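Local coordinates for hypoxanthine-guanine-xanthine phosphoribosyltransferase (PDB 1HGX), which salvages host purines for a protozoan parasite, transferring the phosphoribosyl group of 5-phospho-alpha-D-ribose 1-diphosphate to hypoxanthine, guanine or xanthine with the help of magnesium, at residues 131-136 with 143-148; 103-108 with 126-131; 12-17 with 151-156. All coordinates share one frame; numbering follows the deposited sequence.

Contact 1 (131-136 with 143-148); sequences LCDKDI and VPIDYC. With 5GP (guanosine-5'-monophosphate), chain C.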
# COMPACT_ATOMS: atom_id res chain seq x y z
N LEU A 131 13.88 -2.16 2.69
CA LEU A 131 14.09 -2.84 1.42
C LEU A 131 15.55 -2.65 1.03
O LEU A 131 16.23 -3.62 0.67
CB LEU A 131 13.17 -2.24 0.34
CG LEU A 131 12.80 -3.02 -0.93
CD1 LEU A 131 13.02 -2.12 -2.12
CD2 LEU A 131 13.54 -4.33 -1.10
N CYS A 132 16.04 -1.42 1.15
CA CYS A 132 17.42 -1.12 0.80
C CYS A 132 18.17 -0.31 1.84
O CYS A 132 17.58 0.45 2.60
CB CYS A 132 17.50 -0.32 -0.52
SG CYS A 132 16.97 -1.16 -2.00
N ASP A 133 19.47 -0.51 1.86
CA ASP A 133 20.35 0.25 2.72
C ASP A 133 21.41 0.82 1.77
O ASP A 133 22.13 0.06 1.13
CB ASP A 133 21.02 -0.63 3.77
CG ASP A 133 21.91 0.16 4.71
OD1 ASP A 133 21.73 1.39 4.82
OD2 ASP A 133 22.79 -0.45 5.34
N LYS A 134 21.44 2.14 1.62
CA LYS A 134 22.41 2.77 0.73
C LYS A 134 23.78 2.78 1.41
O LYS A 134 23.93 3.27 2.52
CB LYS A 134 21.98 4.19 0.38
CG LYS A 134 22.84 4.82 -0.70
CD LYS A 134 22.36 6.21 -1.10
CE LYS A 134 21.01 6.16 -1.78
NZ LYS A 134 20.69 7.46 -2.43
N ASP A 135 24.78 2.20 0.76
CA ASP A 135 26.12 2.15 1.32
C ASP A 135 26.84 3.48 1.08
O ASP A 135 27.37 3.72 -0.01
CB ASP A 135 26.92 1.00 0.71
CG ASP A 135 28.27 0.80 1.38
OD1 ASP A 135 28.55 1.43 2.43
OD2 ASP A 135 29.06 -0.00 0.85
N ILE A 136 26.84 4.33 2.10
CA ILE A 136 27.49 5.62 2.02
C ILE A 136 28.66 5.67 3.02
O ILE A 136 29.22 6.73 3.29
CB ILE A 136 26.51 6.77 2.33
CG1 ILE A 136 26.01 6.68 3.77
CG2 ILE A 136 25.33 6.71 1.37
CD1 ILE A 136 25.29 7.92 4.25
N VAL A 143 21.64 3.72 13.03
CA VAL A 143 20.32 3.10 13.04
C VAL A 143 20.42 1.57 12.99
O VAL A 143 21.04 1.01 12.07
CB VAL A 143 19.47 3.59 11.85
CG1 VAL A 143 18.11 2.89 11.82
CG2 VAL A 143 19.29 5.09 11.93
N PRO A 144 19.86 0.87 13.99
CA PRO A 144 19.92 -0.60 13.98
C PRO A 144 18.92 -1.12 12.95
O PRO A 144 17.73 -0.77 12.98
CB PRO A 144 19.51 -0.97 15.41
CG PRO A 144 18.55 0.12 15.78
CD PRO A 144 19.22 1.37 15.22
N ILE A 145 19.44 -1.88 11.99
CA ILE A 145 18.60 -2.44 10.92
C ILE A 145 18.51 -3.94 11.16
O ILE A 145 19.50 -4.65 11.02
CB ILE A 145 19.23 -2.17 9.54
CG1 ILE A 145 19.39 -0.66 9.35
CG2 ILE A 145 18.39 -2.80 8.43
CD1 ILE A 145 20.16 -0.28 8.10
N ASP A 146 17.34 -4.42 11.56
CA ASP A 146 17.17 -5.83 11.84
C ASP A 146 16.96 -6.70 10.62
O ASP A 146 17.40 -7.84 10.60
CB ASP A 146 16.04 -6.02 12.83
CG ASP A 146 16.18 -5.13 14.02
OD1 ASP A 146 16.93 -5.51 14.94
OD2 ASP A 146 15.60 -4.03 14.01
N TYR A 147 16.26 -6.18 9.62
CA TYR A 147 16.02 -6.94 8.40
C TYR A 147 16.29 -5.99 7.26
O TYR A 147 15.83 -4.86 7.29
CB TYR A 147 14.56 -7.40 8.33
CG TYR A 147 14.10 -8.11 9.57
CD1 TYR A 147 14.39 -9.47 9.77
CD2 TYR A 147 13.40 -7.42 10.56
CE1 TYR A 147 14.00 -10.11 10.94
CE2 TYR A 147 13.01 -8.06 11.73
CZ TYR A 147 13.31 -9.40 11.92
OH TYR A 147 12.94 -10.02 13.09
N CYS A 148 17.04 -6.44 6.27
CA CYS A 148 17.39 -5.60 5.13
C CYS A 148 17.38 -6.42 3.86
O CYS A 148 17.96 -7.51 3.82
CB CYS A 148 18.77 -4.96 5.33
SG CYS A 148 19.38 -3.94 3.95
P 5GP C . 17.92 9.56 5.21
O1P 5GP C . 18.27 8.17 5.59
O2P 5GP C . 17.17 10.26 6.25
O3P 5GP C . 19.10 10.28 4.70
O5' 5GP C . 17.08 9.43 3.90
C5' 5GP C . 16.12 8.41 3.63
C4' 5GP C . 14.97 9.05 2.97
O4' 5GP C . 15.27 9.59 1.67
C3' 5GP C . 13.85 8.07 2.77
O3' 5GP C . 12.67 8.86 2.75
C2' 5GP C . 14.15 7.61 1.40
O2' 5GP C . 12.97 7.10 0.79
C1' 5GP C . 14.68 8.82 0.63
N9 5GP C . 15.76 8.39 -0.33
C8 5GP C . 17.09 8.13 -0.01
N7 5GP C . 17.81 7.72 -1.02
C5 5GP C . 16.93 7.66 -2.10
C6 5GP C . 17.14 7.16 -3.42
O6 5GP C . 18.21 6.82 -3.93
N1 5GP C . 15.97 7.07 -4.16
C2 5GP C . 14.72 7.45 -3.69
N2 5GP C . 13.71 7.42 -4.57
N3 5GP C . 14.51 7.96 -2.45
C4 5GP C . 15.65 8.01 -1.69
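C148 and I145 form a small patch against the flank of D133, with no hydrogen bond between 131-136 and 143-148. The thiol of C148 extends anti to its backbone N (chi1 177°), which lays SG 3.7 Å from CB of D133; the short thiol, with SG also near N of D133, suits a place this close to the backbone. D133 also holds CG anti to its N, so its carboxylate crosses obliquely to the tip of I145, where OD2 is 3.8 Å from CD1. I145 gets its delta methyl there by setting CG1 anti to its carbonyl carbon and keeping the rest of the chain extended. The charge on D133 is answered by K139, which forms a salt bridge to OD1. One residue on, K134 turns to the nucleotide: a bend at chi3 (-67°) brings its NZ to 3.0 Å from O6 and 3.2 Å from N7 of GMP, a two-acceptor grip on the Hoogsteen edge of guanine, and R155 O takes a further hydrogen bond from NZ. Strand 132-134 lies in the sheet between 147-152 and 104-105, while helix 17-35 packs against Y147 and strand 125-130 touches I145.

Contact 2 (103-108 with 126-131); sequences DIIDTG and LKVCTL. With 5GP (guanosine-5'-monophosphate), chain C.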
# COMPACT_ATOMS: atom_id res chain seq x y z
N ASP A 103 11.57 1.96 2.87
CA ASP A 103 12.09 1.70 1.53
C ASP A 103 13.62 1.72 1.44
O ASP A 103 14.23 0.75 0.99
CB ASP A 103 11.43 2.60 0.46
CG ASP A 103 11.44 4.11 0.80
OD1 ASP A 103 12.14 4.58 1.72
OD2 ASP A 103 10.72 4.86 0.09
N ILE A 104 14.25 2.81 1.90
CA ILE A 104 15.70 2.91 1.84
C ILE A 104 16.22 3.83 2.95
O ILE A 104 15.57 4.81 3.32
CB ILE A 104 16.18 3.43 0.46
CG1 ILE A 104 17.71 3.40 0.35
CG2 ILE A 104 15.66 4.83 0.20
CD1 ILE A 104 18.20 3.64 -1.05
N ILE A 105 17.34 3.44 3.53
CA ILE A 105 17.98 4.22 4.58
C ILE A 105 19.26 4.79 3.97
O ILE A 105 20.13 4.05 3.50
CB ILE A 105 18.28 3.36 5.82
CG1 ILE A 105 16.95 2.97 6.48
CG2 ILE A 105 19.18 4.11 6.81
CD1 ILE A 105 17.09 2.09 7.69
N ASP A 106 19.32 6.12 3.91
CA ASP A 106 20.46 6.83 3.35
C ASP A 106 21.41 7.26 4.48
O ASP A 106 22.27 6.49 4.89
CB ASP A 106 19.95 8.02 2.54
CG ASP A 106 21.03 8.68 1.70
OD1 ASP A 106 22.24 8.40 1.88
OD2 ASP A 106 20.66 9.52 0.85
N THR A 107 21.26 8.48 4.99
CA THR A 107 22.13 8.95 6.06
C THR A 107 21.66 8.43 7.41
O THR A 107 22.40 8.51 8.40
CB THR A 107 22.16 10.48 6.14
OG1 THR A 107 20.87 10.97 6.55
CG2 THR A 107 22.52 11.08 4.79
N GLY A 108 20.43 7.95 7.46
CA GLY A 108 19.89 7.43 8.70
C GLY A 108 19.11 8.45 9.52
O GLY A 108 18.48 8.08 10.52
N LEU A 126 10.57 -3.05 19.14
CA LEU A 126 10.58 -2.16 18.00
C LEU A 126 11.77 -2.54 17.11
O LEU A 126 12.92 -2.53 17.56
CB LEU A 126 10.71 -0.72 18.50
CG LEU A 126 10.86 0.43 17.50
CD1 LEU A 126 9.73 0.42 16.48
CD2 LEU A 126 10.90 1.74 18.26
N LYS A 127 11.46 -2.96 15.89
CA LYS A 127 12.47 -3.37 14.91
C LYS A 127 12.25 -2.69 13.57
O LYS A 127 11.16 -2.17 13.28
CB LYS A 127 12.45 -4.89 14.73
CG LYS A 127 12.91 -5.65 15.94
CD LYS A 127 12.98 -7.13 15.67
CE LYS A 127 13.48 -7.86 16.90
NZ LYS A 127 13.58 -9.33 16.70
N VAL A 128 13.29 -2.71 12.75
CA VAL A 128 13.26 -2.06 11.45
C VAL A 128 13.52 -3.05 10.33
O VAL A 128 14.43 -3.88 10.44
CB VAL A 128 14.34 -0.93 11.37
CG1 VAL A 128 14.42 -0.34 9.94
CG2 VAL A 128 14.00 0.18 12.34
N CYS A 129 12.72 -2.94 9.28
CA CYS A 129 12.85 -3.76 8.08
C CYS A 129 12.91 -2.79 6.90
O CYS A 129 11.96 -2.06 6.63
CB CYS A 129 11.64 -4.69 7.93
SG CYS A 129 11.66 -5.64 6.39
N THR A 130 14.05 -2.74 6.22
CA THR A 130 14.19 -1.84 5.08
C THR A 130 14.46 -2.63 3.79
O THR A 130 15.11 -3.68 3.81
CB THR A 130 15.30 -0.78 5.35
OG1 THR A 130 15.23 0.25 4.34
CG2 THR A 130 16.70 -1.41 5.35
N LEU A 131 13.88 -2.16 2.69
CA LEU A 131 14.09 -2.84 1.42
C LEU A 131 15.55 -2.65 1.03
O LEU A 131 16.23 -3.62 0.67
CB LEU A 131 13.17 -2.24 0.34
CG LEU A 131 12.80 -3.02 -0.93
CD1 LEU A 131 13.02 -2.12 -2.12
CD2 LEU A 131 13.54 -4.33 -1.10
P 5GP C . 17.92 9.56 5.21
O1P 5GP C . 18.27 8.17 5.59
O2P 5GP C . 17.17 10.26 6.25
O3P 5GP C . 19.10 10.28 4.70
O5' 5GP C . 17.08 9.43 3.90
C5' 5GP C . 16.12 8.41 3.63
C4' 5GP C . 14.97 9.05 2.97
O4' 5GP C . 15.27 9.59 1.67
C3' 5GP C . 13.85 8.07 2.77
O3' 5GP C . 12.67 8.86 2.75
C2' 5GP C . 14.15 7.61 1.40
O2' 5GP C . 12.97 7.10 0.79
C1' 5GP C . 14.68 8.82 0.63
N9 5GP C . 15.76 8.39 -0.33
C8 5GP C . 17.09 8.13 -0.01
N7 5GP C . 17.81 7.72 -1.02
C5 5GP C . 16.93 7.66 -2.10
C6 5GP C . 17.14 7.16 -3.42
O6 5GP C . 18.21 6.82 -3.93
N1 5GP C . 15.97 7.07 -4.16
C2 5GP C . 14.72 7.45 -3.69
N2 5GP C . 13.71 7.42 -4.57
N3 5GP C . 14.51 7.96 -2.45
C4 5GP C . 15.65 8.01 -1.69
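The chain turns a corner at both D103 and L131, and these two bends meet with their CA atoms 5.0 Å apart, while the touching parts, 103-105 and 128-131, run 113° apart. This is the phosphoribosyltransferase fold at its nucleotide-binding loop, the family signature, where one strand ends and the chain bends into the 5'-phosphate site. The backbone carbonyl of D103 nestles against the side chain of L131, its O only 3.2 Å from CB. Beside it stands T130, whose OG1 lies anti to the backbone N and is 3.9 Å from CG1 of I105; that hydroxyl is hydrogen-bonded to C132 O, so threonine can place a polar group in the buried interior without leaving it unpaired. I105 continues the apolar surface, its CD1 reaching CG1 of V128 at 4.3 Å; beta-branched I105, T130 and V128 meet here, I105 crossing T130 obliquely.

On the other side of this backbone lies GMP. D103 takes the crowded position for CG, between its backbone N and carbonyl carbon (chi1 51°), so that OD1 accepts both the ribose O2' and, from above the carboxylate plane, I104 N; the second bond would help hold the carboxylate for the first. I104 lays CG2 against C2' of the sugar. Farther along, the backbone N-H groups of D106, T107 and G108 converge on the phosphate, and G108, at the N-cap of helix 109-119, has a phi of 94° at which a beta carbon would press on the carbonyl O of T107, so glycine fits. D106, probably the proton acceptor as in related enzymes, points its carboxylate toward the base side of the nucleotide. T107 adds a hydroxyl to the cradle: its OG1 donates to O3P at 2.7 Å.

Contact 3 (12-17 with 151-156); sequences RVLYNQ and VVENRY. With 5GP (guanosine-5'-monophosphate), chain C.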
# COMPACT_ATOMS: atom_id res chain seq x y z
N ARG A 12 21.29 1.55 -15.31
CA ARG A 12 21.43 0.11 -15.16
C ARG A 12 20.54 -0.44 -14.07
O ARG A 12 20.11 0.28 -13.17
CB ARG A 12 22.88 -0.31 -14.91
CG ARG A 12 23.55 0.31 -13.72
CD ARG A 12 25.02 0.01 -13.84
NE ARG A 12 25.84 0.73 -12.88
CZ ARG A 12 26.08 0.32 -11.64
NH1 ARG A 12 25.55 -0.80 -11.18
NH2 ARG A 12 26.92 1.01 -10.88
N VAL A 13 20.22 -1.72 -14.20
CA VAL A 13 19.37 -2.42 -13.25
C VAL A 13 20.27 -3.05 -12.22
O VAL A 13 21.32 -3.61 -12.56
CB VAL A 13 18.58 -3.53 -13.95
CG1 VAL A 13 17.78 -4.33 -12.94
CG2 VAL A 13 17.67 -2.94 -15.02
N LEU A 14 19.89 -2.93 -10.95
CA LEU A 14 20.65 -3.53 -9.87
C LEU A 14 20.03 -4.87 -9.50
O LEU A 14 20.73 -5.84 -9.24
CB LEU A 14 20.68 -2.61 -8.65
CG LEU A 14 21.38 -1.25 -8.79
CD1 LEU A 14 21.36 -0.53 -7.46
CD2 LEU A 14 22.83 -1.44 -9.26
N TYR A 15 18.70 -4.92 -9.48
CA TYR A 15 17.97 -6.15 -9.14
C TYR A 15 16.72 -6.22 -9.98
O TYR A 15 16.03 -5.21 -10.15
CB TYR A 15 17.58 -6.16 -7.66
CG TYR A 15 18.76 -6.08 -6.73
CD1 TYR A 15 19.60 -7.17 -6.54
CD2 TYR A 15 19.09 -4.88 -6.12
CE1 TYR A 15 20.75 -7.06 -5.77
CE2 TYR A 15 20.24 -4.76 -5.35
CZ TYR A 15 21.06 -5.85 -5.18
OH TYR A 15 22.21 -5.72 -4.44
N ASN A 16 16.46 -7.38 -10.55
CA ASN A 16 15.26 -7.58 -11.37
C ASN A 16 14.12 -8.10 -10.50
O ASN A 16 14.33 -8.44 -9.34
CB ASN A 16 15.55 -8.54 -12.54
CG ASN A 16 16.10 -9.87 -12.08
OD1 ASN A 16 15.44 -10.61 -11.35
ND2 ASN A 16 17.31 -10.20 -12.51
N GLN A 17 12.92 -8.21 -11.07
CA GLN A 17 11.76 -8.66 -10.30
C GLN A 17 11.98 -10.04 -9.67
O GLN A 17 11.52 -10.29 -8.56
CB GLN A 17 10.49 -8.63 -11.16
CG GLN A 17 9.16 -8.54 -10.36
CD GLN A 17 9.07 -7.31 -9.44
OE1 GLN A 17 9.03 -7.45 -8.21
NE2 GLN A 17 9.01 -6.14 -10.01
N VAL A 151 21.80 -4.21 -0.09
CA VAL A 151 22.69 -3.09 0.17
C VAL A 151 22.91 -2.51 -1.22
O VAL A 151 23.30 -3.21 -2.15
CB VAL A 151 23.99 -3.52 0.82
CG1 VAL A 151 24.99 -2.36 0.81
CG2 VAL A 151 23.71 -3.97 2.25
N VAL A 152 22.60 -1.23 -1.35
CA VAL A 152 22.67 -0.54 -2.62
C VAL A 152 23.83 0.46 -2.67
O VAL A 152 24.29 0.94 -1.64
CB VAL A 152 21.28 0.13 -2.85
CG1 VAL A 152 21.34 1.63 -2.71
CG2 VAL A 152 20.68 -0.33 -4.15
N GLU A 153 24.34 0.75 -3.87
CA GLU A 153 25.45 1.69 -3.98
C GLU A 153 24.96 3.12 -3.85
O GLU A 153 23.78 3.40 -4.01
CB GLU A 153 26.21 1.50 -5.28
CG GLU A 153 25.33 1.57 -6.51
CD GLU A 153 26.06 1.14 -7.74
OE1 GLU A 153 26.36 -0.07 -7.86
OE2 GLU A 153 26.34 1.99 -8.58
N ASN A 154 25.90 4.02 -3.59
CA ASN A 154 25.61 5.43 -3.41
C ASN A 154 25.20 6.18 -4.68
O ASN A 154 25.95 7.04 -5.16
CB ASN A 154 26.80 6.11 -2.74
CG ASN A 154 26.46 7.48 -2.18
OD1 ASN A 154 25.31 7.92 -2.20
ND2 ASN A 154 27.47 8.17 -1.67
N ARG A 155 24.03 5.85 -5.20
CA ARG A 155 23.50 6.50 -6.41
C ARG A 155 22.00 6.72 -6.15
O ARG A 155 21.46 6.23 -5.16
CB ARG A 155 23.67 5.60 -7.65
CG ARG A 155 25.12 5.23 -8.01
CD ARG A 155 25.93 6.41 -8.51
NE ARG A 155 25.29 7.06 -9.65
CZ ARG A 155 25.37 6.65 -10.91
NH1 ARG A 155 26.07 5.57 -11.22
NH2 ARG A 155 24.70 7.29 -11.86
N TYR A 156 21.34 7.47 -7.03
CA TYR A 156 19.92 7.72 -6.85
C TYR A 156 19.17 6.51 -7.37
O TYR A 156 19.18 6.23 -8.57
CB TYR A 156 19.44 8.98 -7.58
CG TYR A 156 18.06 9.40 -7.13
CD1 TYR A 156 17.89 10.10 -5.94
CD2 TYR A 156 16.92 9.03 -7.84
CE1 TYR A 156 16.63 10.42 -5.47
CE2 TYR A 156 15.65 9.35 -7.38
CZ TYR A 156 15.51 10.05 -6.20
OH TYR A 156 14.27 10.37 -5.73
P 5GP C . 17.92 9.56 5.21
O1P 5GP C . 18.27 8.17 5.59
O2P 5GP C . 17.17 10.26 6.25
O3P 5GP C . 19.10 10.28 4.70
O5' 5GP C . 17.08 9.43 3.90
C5' 5GP C . 16.12 8.41 3.63
C4' 5GP C . 14.97 9.05 2.97
O4' 5GP C . 15.27 9.59 1.67
C3' 5GP C . 13.85 8.07 2.77
O3' 5GP C . 12.67 8.86 2.75
C2' 5GP C . 14.15 7.61 1.40
O2' 5GP C . 12.97 7.10 0.79
C1' 5GP C . 14.68 8.82 0.63
N9 5GP C . 15.76 8.39 -0.33
C8 5GP C . 17.09 8.13 -0.01
N7 5GP C . 17.81 7.72 -1.02
C5 5GP C . 16.93 7.66 -2.10
C6 5GP C . 17.14 7.16 -3.42
O6 5GP C . 18.21 6.82 -3.93
N1 5GP C . 15.97 7.07 -4.16
C2 5GP C . 14.72 7.45 -3.69
N2 5GP C . 13.71 7.42 -4.57
N3 5GP C . 14.51 7.96 -2.45
C4 5GP C . 15.65 8.01 -1.69
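In the hood of this phosphoribosyltransferase, strand 10-15 carries a classic beta bulge, in which L14 and Y15 both face I174, and from here the 12-17 segment meets the end of strand 147-152. The polar tie is a salt bridge at the surface. R12 and E153 reach toward each other tip to tip, each leaving its backbone with CG in the crowded position and then extended, and long side chains suit two charges whose backbones lie well apart. NH2 of R12 lies 2.6 Å from OE2 of E153, while a weak hydrogen bond of 3.5 Å runs from NH1 to OE1. The two planes are turned 65° apart, so the guanidinium and carboxylate are far from coplanar, and the NH2–OE2 contact carries the bridge while the second prong is weak. R155 brings a second guanidinium near R12, but its own charge is answered by E11 and E179.

Beneath the bridge the contact turns apolar. L14 crosses V152 at about a right angle, with CD1 pressed tightly to CG2 at 3.4 Å, and I157 touches both. Y15 stacks its ring on F150. Other polar atoms are met within the chain: OD1 of N16 caps D19 N at the start of helix 17-35, and R155 N donates to E153 O across the inverse gamma turn centred on N154.

That turn leads the chain to the purine pocket. R155 O accepts from NZ of K134, and OH of Y156 is hydrogen-bonded to D163 O. Aromatic Y156 suits a flat base: its ring has guanine N1 over one face, 3.6 Å above the plane and offset toward the rim.

In the fold
Contact 2 is fully buried near the centre of the chain, contact 1 is partly buried beside it, and contact 3 lies at the surface about 14 Å from contact 1 between centres. Contacts 1 and 2 share L131 and are joined by C132 N with D103 O and by D146 OD2 with V128 N. Contacts 1 and 3 both use strand 147-152, with V152 paired to strand 132-134. Apolar and backbone packing dominates the inner two; contact 3 adds a salt bridge where solvent is near. Each also reaches GMP differently: contact 2 at phosphate and ribose, contact 1 at the Hoogsteen edge, contact 3 over the base.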